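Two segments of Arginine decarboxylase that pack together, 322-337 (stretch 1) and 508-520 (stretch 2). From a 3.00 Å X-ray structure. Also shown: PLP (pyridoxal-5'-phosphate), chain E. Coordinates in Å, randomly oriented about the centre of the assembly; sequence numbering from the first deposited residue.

Stretch 1, residues 322-337: GRFVAANHAVLIAPVL
Stretch 2 (508-520) NYFLGFFLVGAYQ

The strongest polar links between the stretches are backbone hydrogen bonds of an antiparallel pairing: strand 330-337 meets strand 510-513 with N-to-C directions 150° apart and axes approaching to 4.5 Å. L332 and F513 bond reciprocally, L332 N to F513 O and F513 N to L332 O both 2.9 Å, at 178° and 156°. Two residues on, A334 N reaches L511 O at 3.0 Å and L511 N reaches A334 O at 2.9 Å; V336 N to Y509 O, 2.8 Å, extends the ladder. Between these pairs lie the non-hydrogen-bonded pairs I333-G512 (CA to CA 4.6 Å) and P335-F510 (CA to CA 4.1 Å). From A330 to V336 the backbone is extended, for example -103/105 at L332, -142/126 at A334 and -73/146 at P335; L337 leaves this region at -73/-62.

Beyond F513 the pairing loosens. L515 adopts 63/28, and a water bridges the gap, accepting from L515 N (2.7 Å) and donating to A330 O (2.7 Å) and N328 O (3.1 Å). G517 N then bonds A327 O at 2.9 Å, 143°. A CB on G517 would clash with A326 O, A327 O and H329 ND1, the last donating to A326 O at 2.6 Å.

Both stretches hold the PLP phosphate: G322 N and R323 N donate to O2P at 2.5 and 2.7 Å, and Y519 OH to O3P at 2.6 Å. Y519 (chi1 -69°) lies with CD2 over one face of the R323 guanidinium, 3.6 Å from NH1.

Packing follows strand alternation. On one face, L332 (t, m) sets CD1 3.7 Å from F513 CD2, while A334 CB lies at the edge of the F513 ring, 4.3 Å from F513 CE2. On the other, P335 CB lies 3.4 Å from F510 CE2. V331 (t) places CG1 3.8 Å from the F514 ring centroid, 16° off the normal, a CH-pi contact; V336 CG2 packs 3.5 Å from Y509 CD2.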

ATOM      1  N   GLY B 322     -12.339   3.708  15.194  1.00 39.94           N
ATOM      2  CA  GLY B 322     -11.175   2.893  15.458  1.00 38.87           C
ATOM      3  C   GLY B 322      -9.904   3.715  15.399  1.00 38.52           C
ATOM      4  O   GLY B 322      -9.072   3.663  16.303  1.00 43.01           O
ATOM      5  N   ARG B 323      -9.748   4.488  14.334  1.00 36.50           N
ATOM      6  CA  ARG B 323      -8.554   5.298  14.181  1.00 30.77           C
ATOM      7  C   ARG B 323      -8.254   6.099  15.448  1.00 31.53           C
ATOM      8  O   ARG B 323      -7.127   6.109  15.936  1.00 35.37           O
ATOM      9  CB  ARG B 323      -8.717   6.246  13.002  1.00 28.39           C
ATOM     10  CG  ARG B 323      -7.505   7.106  12.743  1.00 23.05           C
ATOM     11  CD  ARG B 323      -7.856   8.196  11.764  1.00 28.79           C
ATOM     12  NE  ARG B 323      -8.105   7.696  10.415  1.00 26.06           N
ATOM     13  CZ  ARG B 323      -7.145   7.432   9.536  1.00 30.39           C
ATOM     14  NH1 ARG B 323      -7.452   6.981   8.335  1.00 35.03           N
ATOM     15  NH2 ARG B 323      -5.873   7.620   9.858  1.00 32.51           N
ATOM     16  N   PHE B 324      -9.272   6.751  15.990  1.00 29.57           N
ATOM     17  CA  PHE B 324      -9.122   7.573  17.179  1.00 31.04           C
ATOM     18  C   PHE B 324      -8.513   6.839  18.369  1.00 37.71           C
ATOM     19  O   PHE B 324      -7.562   7.322  19.007  1.00 40.54           O
ATOM     20  CB  PHE B 324     -10.480   8.134  17.578  1.00 31.25           C
ATOM     21  CG  PHE B 324     -10.413   9.134  18.672  1.00 28.04           C
ATOM     22  CD1 PHE B 324     -10.175  10.471  18.389  1.00 25.11           C
ATOM     23  CD2 PHE B 324     -10.550   8.734  19.997  1.00 28.98           C
ATOM     24  CE1 PHE B 324     -10.067  11.408  19.411  1.00 27.31           C
ATOM     25  CE2 PHE B 324     -10.445   9.655  21.028  1.00 28.90           C
ATOM     26  CZ  PHE B 324     -10.201  11.000  20.736  1.00 33.05           C
ATOM     27  N   VAL B 325      -9.048   5.663  18.664  1.00 37.80           N
ATOM     28  CA  VAL B 325      -8.581   4.885  19.805  1.00 34.14           C
ATOM     29  C   VAL B 325      -7.273   4.129  19.566  1.00 30.07           C
ATOM     30  O   VAL B 325      -6.528   3.838  20.509  1.00 26.88           O
ATOM     31  CB  VAL B 325      -9.708   3.911  20.260  1.00 32.34           C
ATOM     32  CG1 VAL B 325      -9.906   2.825  19.245  1.00 31.53           C
ATOM     33  CG2 VAL B 325      -9.390   3.343  21.607  1.00 36.48           C
ATOM     34  N   ALA B 326      -6.959   3.851  18.307  1.00 25.31           N
ATOM     35  CA  ALA B 326      -5.742   3.105  18.023  1.00 29.43           C
ATOM     36  C   ALA B 326      -4.517   3.902  17.557  1.00 31.91           C
ATOM     37  O   ALA B 326      -3.384   3.455  17.719  1.00 36.63           O
ATOM     38  CB  ALA B 326      -6.052   2.010  17.033  1.00 20.81           C
ATOM     39  N   ALA B 327      -4.738   5.089  17.012  1.00 29.04           N
ATOM     40  CA  ALA B 327      -3.646   5.898  16.497  1.00 30.98           C
ATOM     41  C   ALA B 327      -2.386   6.102  17.360  1.00 32.82           C
ATOM     42  O   ALA B 327      -1.317   5.650  16.981  1.00 37.89           O
ATOM     43  CB  ALA B 327      -4.188   7.244  16.057  1.00 37.60           C
ATOM     44  N   ASN B 328      -2.500   6.773  18.503  1.00 38.18           N
ATOM     45  CA  ASN B 328      -1.334   7.064  19.350  1.00 37.51           C
ATOM     46  C   ASN B 328      -0.708   5.943  20.164  1.00 36.31           C
ATOM     47  O   ASN B 328       0.353   6.127  20.747  1.00 34.74           O
ATOM     48  CB  ASN B 328      -1.662   8.194  20.340  1.00 45.55           C
ATOM     49  CG  ASN B 328      -2.561   7.731  21.488  1.00 41.72           C
ATOM     50  OD1 ASN B 328      -2.677   8.401  22.515  1.00 37.51           O
ATOM     51  ND2 ASN B 328      -3.206   6.582  21.309  1.00 47.20           N
ATOM     52  N   HIS B 329      -1.346   4.787  20.230  1.00 37.85           N
ATOM     53  CA  HIS B 329      -0.795   3.723  21.053  1.00 34.24           C
ATOM     54  C   HIS B 329       0.577   3.216  20.612  1.00 39.52           C
ATOM     55  O   HIS B 329       1.334   2.682  21.429  1.00 41.93           O
ATOM     56  CB  HIS B 329      -1.771   2.553  21.123  1.00 30.56           C
ATOM     57  CG  HIS B 329      -1.501   1.475  20.121  1.00 38.12           C
ATOM     58  ND1 HIS B 329      -2.061   1.463  18.860  1.00 37.59           N
ATOM     59  CD2 HIS B 329      -0.716   0.374  20.195  1.00 36.43           C
ATOM     60  CE1 HIS B 329      -1.631   0.400  18.202  1.00 36.02           C
ATOM     61  NE2 HIS B 329      -0.814  -0.278  18.988  1.00 46.49           N
ATOM     62  N   ALA B 330       0.906   3.387  19.333  1.00 36.70           N
ATOM     63  CA  ALA B 330       2.169   2.898  18.785  1.00 31.54           C
ATOM     64  C   ALA B 330       3.132   3.946  18.260  1.00 36.07           C
ATOM     65  O   ALA B 330       2.750   4.872  17.535  1.00 36.84           O
ATOM     66  CB  ALA B 330       1.879   1.905  17.685  1.00 39.30           C
ATOM     67  N   VAL B 331       4.401   3.773  18.603  1.00 38.14           N
ATOM     68  CA  VAL B 331       5.437   4.689  18.151  1.00 36.45           C
ATOM     69  C   VAL B 331       6.469   3.875  17.395  1.00 36.77           C
ATOM     70  O   VAL B 331       6.891   2.816  17.866  1.00 34.35           O
ATOM     71  CB  VAL B 331       6.123   5.386  19.330  1.00 36.71           C
ATOM     72  CG1 VAL B 331       7.139   6.381  18.803  1.00 37.47           C
ATOM     73  CG2 VAL B 331       5.091   6.083  20.206  1.00 37.20           C
ATOM     74  N   LEU B 332       6.863   4.363  16.222  1.00 31.03           N
ATOM     75  CA  LEU B 332       7.860   3.673  15.414  1.00 30.30           C
ATOM     76  C   LEU B 332       9.198   4.380  15.563  1.00 33.43           C
ATOM     77  O   LEU B 332       9.390   5.462  15.021  1.00 44.32           O
ATOM     78  CB  LEU B 332       7.431   3.673  13.943  1.00 36.48           C
ATOM     79  CG  LEU B 332       8.187   2.752  12.972  1.00 33.68           C
ATOM     80  CD1 LEU B 332       9.492   3.373  12.551  1.00 34.24           C
ATOM     81  CD2 LEU B 332       8.410   1.409  13.646  1.00 28.84           C
ATOM     82  N   ILE B 333      10.114   3.782  16.316  1.00 34.16           N
ATOM     83  CA  ILE B 333      11.440   4.364  16.525  1.00 36.84           C
ATOM     84  C   ILE B 333      12.435   3.765  15.540  1.00 43.80           C
ATOM     85  O   ILE B 333      12.480   2.543  15.359  1.00 47.95           O
ATOM     86  CB  ILE B 333      11.973   4.081  17.943  1.00 34.38           C
ATOM     87  CG1 ILE B 333      11.172   4.865  18.975  1.00 36.07           C
ATOM     88  CG2 ILE B 333      13.453   4.395  18.021  1.00 41.26           C
ATOM     89  CD1 ILE B 333       9.930   4.148  19.427  1.00 43.42           C
ATOM     90  N   ALA B 334      13.236   4.619  14.912  1.00 45.25           N
ATOM     91  CA  ALA B 334      14.240   4.160  13.953  1.00 43.58           C
ATOM     92  C   ALA B 334      15.510   4.990  14.078  1.00 44.19           C
ATOM     93  O   ALA B 334      15.466   6.213  14.014  1.00 46.66           O
ATOM     94  CB  ALA B 334      13.692   4.259  12.545  1.00 44.69           C
ATOM     95  N   PRO B 335      16.664   4.333  14.275  1.00 48.16           N
ATOM     96  CA  PRO B 335      17.946   5.034  14.410  1.00 45.13           C
ATOM     97  C   PRO B 335      18.455   5.606  13.081  1.00 42.67           C
ATOM     98  O   PRO B 335      18.246   5.019  12.021  1.00 37.78           O
ATOM     99  CB  PRO B 335      18.864   3.949  14.973  1.00 34.48           C
ATOM    100  CG  PRO B 335      18.353   2.718  14.334  1.00 36.65           C
ATOM    101  CD  PRO B 335      16.847   2.877  14.448  1.00 48.69           C
ATOM    102  N   VAL B 336      19.121   6.756  13.140  1.00 38.81           N
ATOM    103  CA  VAL B 336      19.638   7.365  11.924  1.00 40.05           C
ATOM    104  C   VAL B 336      20.928   6.669  11.523  1.00 42.76           C
ATOM    105  O   VAL B 336      21.921   6.762  12.232  1.00 45.11           O
ATOM    106  CB  VAL B 336      19.961   8.853  12.101  1.00 42.62           C
ATOM    107  CG1 VAL B 336      20.272   9.468  10.743  1.00 37.86           C
ATOM    108  CG2 VAL B 336      18.801   9.574  12.753  1.00 42.73           C
ATOM    109  N   LEU B 337      20.911   5.977  10.385  1.00 40.98           N
ATOM    110  CA  LEU B 337      22.086   5.265   9.896  1.00 39.97           C
ATOM    111  C   LEU B 337      23.159   6.193   9.364  1.00 53.20           C
ATOM    112  O   LEU B 337      24.267   6.204   9.884  1.00 69.55           O
ATOM    113  CB  LEU B 337      21.691   4.288   8.808  1.00 39.17           C
ATOM    114  CG  LEU B 337      20.622   3.295   9.255  1.00 31.37           C
ATOM    115  CD1 LEU B 337      20.140   2.439   8.084  1.00 27.79           C
ATOM    116  CD2 LEU B 337      21.207   2.443  10.355  1.00 35.75           C
ATOM    117  N   ASN B 508      24.442   8.202  19.086  1.00 72.80           N
ATOM    118  CA  ASN B 508      23.227   7.612  18.535  1.00 64.73           C
ATOM    119  C   ASN B 508      22.128   8.643  18.412  1.00 61.52           C
ATOM    120  O   ASN B 508      21.927   9.461  19.310  1.00 66.82           O
ATOM    121  CB  ASN B 508      22.773   6.441  19.406  1.00 61.94           C
ATOM    122  CG  ASN B 508      23.400   5.128  18.971  1.00 66.64           C
ATOM    123  OD1 ASN B 508      23.445   4.155  19.735  1.00 65.94           O
ATOM    124  ND2 ASN B 508      23.877   5.090  17.726  1.00 61.71           N
ATOM    125  N   TYR B 509      21.423   8.612  17.288  1.00 55.78           N
ATOM    126  CA  TYR B 509      20.345   9.564  17.043  1.00 52.74           C
ATOM    127  C   TYR B 509      19.123   8.824  16.531  1.00 52.25           C
ATOM    128  O   TYR B 509      19.119   8.338  15.400  1.00 54.39           O
ATOM    129  CB  TYR B 509      20.796  10.599  16.018  1.00 47.87           C
ATOM    130  CG  TYR B 509      19.945  11.843  15.982  1.00 48.00           C
ATOM    131  CD1 TYR B 509      19.634  12.528  17.157  1.00 44.88           C
ATOM    132  CD2 TYR B 509      19.477  12.361  14.773  1.00 48.57           C
ATOM    133  CE1 TYR B 509      18.882  13.700  17.134  1.00 44.68           C
ATOM    134  CE2 TYR B 509      18.722  13.537  14.740  1.00 52.24           C
ATOM    135  CZ  TYR B 509      18.432  14.198  15.930  1.00 48.71           C
ATOM    136  OH  TYR B 509      17.698  15.360  15.919  1.00 56.83           O
ATOM    137  N   PHE B 510      18.089   8.745  17.365  1.00 52.64           N
ATOM    138  CA  PHE B 510      16.859   8.050  16.995  1.00 53.73           C
ATOM    139  C   PHE B 510      15.704   8.990  16.638  1.00 52.13           C
ATOM    140  O   PHE B 510      15.515  10.041  17.253  1.00 55.30           O
ATOM    141  CB  PHE B 510      16.391   7.135  18.134  1.00 50.94           C
ATOM    142  CG  PHE B 510      17.391   6.100  18.538  1.00 45.80           C
ATOM    143  CD1 PHE B 510      18.353   6.381  19.491  1.00 45.94           C
ATOM    144  CD2 PHE B 510      17.360   4.829  17.974  1.00 47.10           C
ATOM    145  CE1 PHE B 510      19.276   5.407  19.885  1.00 52.04           C
ATOM    146  CE2 PHE B 510      18.280   3.850  18.360  1.00 44.43           C
ATOM    147  CZ  PHE B 510      19.238   4.138  19.318  1.00 41.00           C
ATOM    148  N   LEU B 511      14.928   8.598  15.639  1.00 46.97           N
ATOM    149  CA  LEU B 511      13.778   9.378  15.235  1.00 43.22           C
ATOM    150  C   LEU B 511      12.514   8.633  15.642  1.00 45.44           C
ATOM    151  O   LEU B 511      12.499   7.401  15.732  1.00 40.73           O
ATOM    152  CB  LEU B 511      13.788   9.619  13.727  1.00 36.19           C
ATOM    153  CG  LEU B 511      14.848  10.613  13.272  1.00 42.88           C
ATOM    154  CD1 LEU B 511      14.675  10.895  11.792  1.00 38.52           C
ATOM    155  CD2 LEU B 511      14.722  11.901  14.080  1.00 43.82           C
ATOM    156  N   GLY B 512      11.455   9.389  15.899  1.00 43.91           N
ATOM    157  CA  GLY B 512      10.206   8.779  16.292  1.00 37.65           C
ATOM    158  C   GLY B 512       9.059   9.182  15.393  1.00 41.57           C
ATOM    159  O   GLY B 512       8.867  10.360  15.085  1.00 46.35           O
ATOM    160  N   PHE B 513       8.294   8.196  14.952  1.00 35.66           N
ATOM    161  CA  PHE B 513       7.148   8.461  14.107  1.00 36.61           C
ATOM    162  C   PHE B 513       5.936   8.098  14.943  1.00 42.77           C
ATOM    163  O   PHE B 513       5.745   6.929  15.291  1.00 46.77           O
ATOM    164  CB  PHE B 513       7.242   7.604  12.873  1.00 33.47           C
ATOM    165  CG  PHE B 513       8.506   7.818  12.107  1.00 42.62           C
ATOM    166  CD1 PHE B 513       8.563   8.768  11.086  1.00 40.23           C
ATOM    167  CD2 PHE B 513       9.648   7.083  12.410  1.00 36.23           C
ATOM    168  CE1 PHE B 513       9.736   8.977  10.376  1.00 33.19           C
ATOM    169  CE2 PHE B 513      10.825   7.283  11.707  1.00 34.67           C
ATOM    170  CZ  PHE B 513      10.870   8.236  10.685  1.00 40.87           C
ATOM    171  N   PHE B 514       5.127   9.103  15.273  1.00 38.68           N
ATOM    172  CA  PHE B 514       3.960   8.893  16.123  1.00 35.90           C
ATOM    173  C   PHE B 514       2.597   8.757  15.441  1.00 31.62           C
ATOM    174  O   PHE B 514       2.441   9.075  14.268  1.00 30.81           O
ATOM    175  CB  PHE B 514       3.900  10.004  17.181  1.00 34.72           C
ATOM    176  CG  PHE B 514       5.139  10.084  18.046  1.00 37.94           C
ATOM    177  CD1 PHE B 514       6.353  10.511  17.503  1.00 30.83           C
ATOM    178  CD2 PHE B 514       5.105   9.681  19.392  1.00 39.00           C
ATOM    179  CE1 PHE B 514       7.526  10.527  18.276  1.00 28.95           C
ATOM    180  CE2 PHE B 514       6.276   9.689  20.181  1.00 36.79           C
ATOM    181  CZ  PHE B 514       7.490  10.116  19.621  1.00 32.01           C
ATOM    182  N   LEU B 515       1.621   8.258  16.197  1.00 27.31           N
ATOM    183  CA  LEU B 515       0.265   8.102  15.693  1.00 23.95           C
ATOM    184  C   LEU B 515       0.226   7.121  14.553  1.00 24.31           C
ATOM    185  O   LEU B 515      -0.650   7.162  13.686  1.00 31.04           O
ATOM    186  CB  LEU B 515      -0.255   9.458  15.223  1.00 26.69           C
ATOM    187  CG  LEU B 515      -0.778  10.394  16.314  1.00 23.15           C
ATOM    188  CD1 LEU B 515       0.019  10.300  17.594  1.00 10.43           C
ATOM    189  CD2 LEU B 515      -0.741  11.799  15.749  1.00 29.58           C
ATOM    190  N   VAL B 516       1.172   6.205  14.582  1.00 28.63           N
ATOM    191  CA  VAL B 516       1.291   5.218  13.534  1.00 29.77           C
ATOM    192  C   VAL B 516       0.604   3.899  13.916  1.00 28.04           C
ATOM    193  O   VAL B 516       0.760   2.882  13.245  1.00 25.87           O
ATOM    194  CB  VAL B 516       2.780   5.022  13.247  1.00 27.45           C
ATOM    195  CG1 VAL B 516       3.429   4.235  14.371  1.00 27.96           C
ATOM    196  CG2 VAL B 516       2.958   4.397  11.908  1.00 40.55           C
ATOM    197  N   GLY B 517      -0.192   3.939  14.979  1.00 27.20           N
ATOM    198  CA  GLY B 517      -0.872   2.744  15.441  1.00 28.43           C
ATOM    199  C   GLY B 517      -2.166   2.379  14.726  1.00 32.64           C
ATOM    200  O   GLY B 517      -2.856   1.441  15.118  1.00 28.09           O
ATOM    201  N   ALA B 518      -2.515   3.099  13.673  1.00 26.53           N
ATOM    202  CA  ALA B 518      -3.741   2.773  12.973  1.00 26.20           C
ATOM    203  C   ALA B 518      -3.531   2.640  11.463  1.00 34.67           C
ATOM    204  O   ALA B 518      -2.897   3.489  10.827  1.00 29.67           O
ATOM    205  CB  ALA B 518      -4.788   3.817  13.265  1.00 24.26           C
ATOM    206  N   TYR B 519      -4.044   1.554  10.896  1.00 38.77           N
ATOM    207  CA  TYR B 519      -3.919   1.336   9.470  1.00 37.90           C
ATOM    208  C   TYR B 519      -2.498   1.172   8.890  1.00 39.98           C
ATOM    209  O   TYR B 519      -2.357   0.824   7.727  1.00 45.23           O
ATOM    210  CB  TYR B 519      -4.625   2.472   8.741  1.00 32.29           C
ATOM    211  CG  TYR B 519      -6.116   2.434   8.894  1.00 31.10           C
ATOM    212  CD1 TYR B 519      -6.831   1.298   8.519  1.00 32.85           C
ATOM    213  CD2 TYR B 519      -6.827   3.549   9.355  1.00 24.35           C
ATOM    214  CE1 TYR B 519      -8.213   1.270   8.584  1.00 34.86           C
ATOM    215  CE2 TYR B 519      -8.216   3.534   9.426  1.00 20.07           C
ATOM    216  CZ  TYR B 519      -8.902   2.390   9.031  1.00 31.02           C
ATOM    217  OH  TYR B 519     -10.272   2.355   9.020  1.00 39.28           O
ATOM    218  N   GLN B 520      -1.442   1.401   9.660  1.00 38.27           N
ATOM    219  CA  GLN B 520      -0.111   1.263   9.076  1.00 35.86           C
ATOM    220  C   GLN B 520       0.405  -0.144   9.008  1.00 42.07           C
ATOM    221  O   GLN B 520       0.916  -0.580   7.982  1.00 44.13           O
ATOM    222  CB  GLN B 520       0.889   2.096   9.840  1.00 37.49           C
ATOM    223  CG  GLN B 520       0.447   3.507   9.891  1.00 52.26           C
ATOM    224  CD  GLN B 520       0.150   4.012   8.508  1.00 57.50           C
ATOM    225  OE1 GLN B 520       1.059   4.192   7.702  1.00 47.66           O
ATOM    226  NE2 GLN B 520      -1.139   4.228   8.212  1.00 61.80           N
TER
HETATM  227  N1  PLP E 701     -17.141   1.422  10.704  1.00 67.11           N
HETATM  228  C2  PLP E 701     -17.209   0.717   9.570  1.00 70.31           C
HETATM  229  C2A PLP E 701     -18.512   0.069   9.188  1.00 59.62           C
HETATM  230  C3  PLP E 701     -16.051   0.564   8.750  1.00 76.36           C
HETATM  231  O3  PLP E 701     -16.113  -0.165   7.587  1.00 79.52           O
HETATM  232  C4  PLP E 701     -14.816   1.224   9.164  1.00 71.86           C
HETATM  233  C4A PLP E 701     -13.587   1.115   8.353  1.00 51.54           C
HETATM  234  C5  PLP E 701     -14.827   1.968  10.407  1.00 70.40           C
HETATM  235  C6  PLP E 701     -16.025   2.042  11.132  1.00 71.54           C
HETATM  236  C5A PLP E 701     -13.574   2.683  10.932  1.00 64.15           C
HETATM  237  O4P PLP E 701     -13.642   4.103  10.701  1.00 52.96           O
HETATM  238  P   PLP E 701     -12.294   4.779  11.300  1.00 35.39           P
HETATM  239  O1P PLP E 701     -12.478   6.242  11.329  1.00 54.51           O
HETATM  240  O2P PLP E 701     -11.999   4.268  12.789  1.00 37.56           O
HETATM  241  O3P PLP E 701     -11.046   4.432  10.363  1.00 39.43           O
HETATM  242  O   HOH W   1       2.296   7.337  18.664  1.00 25.45           O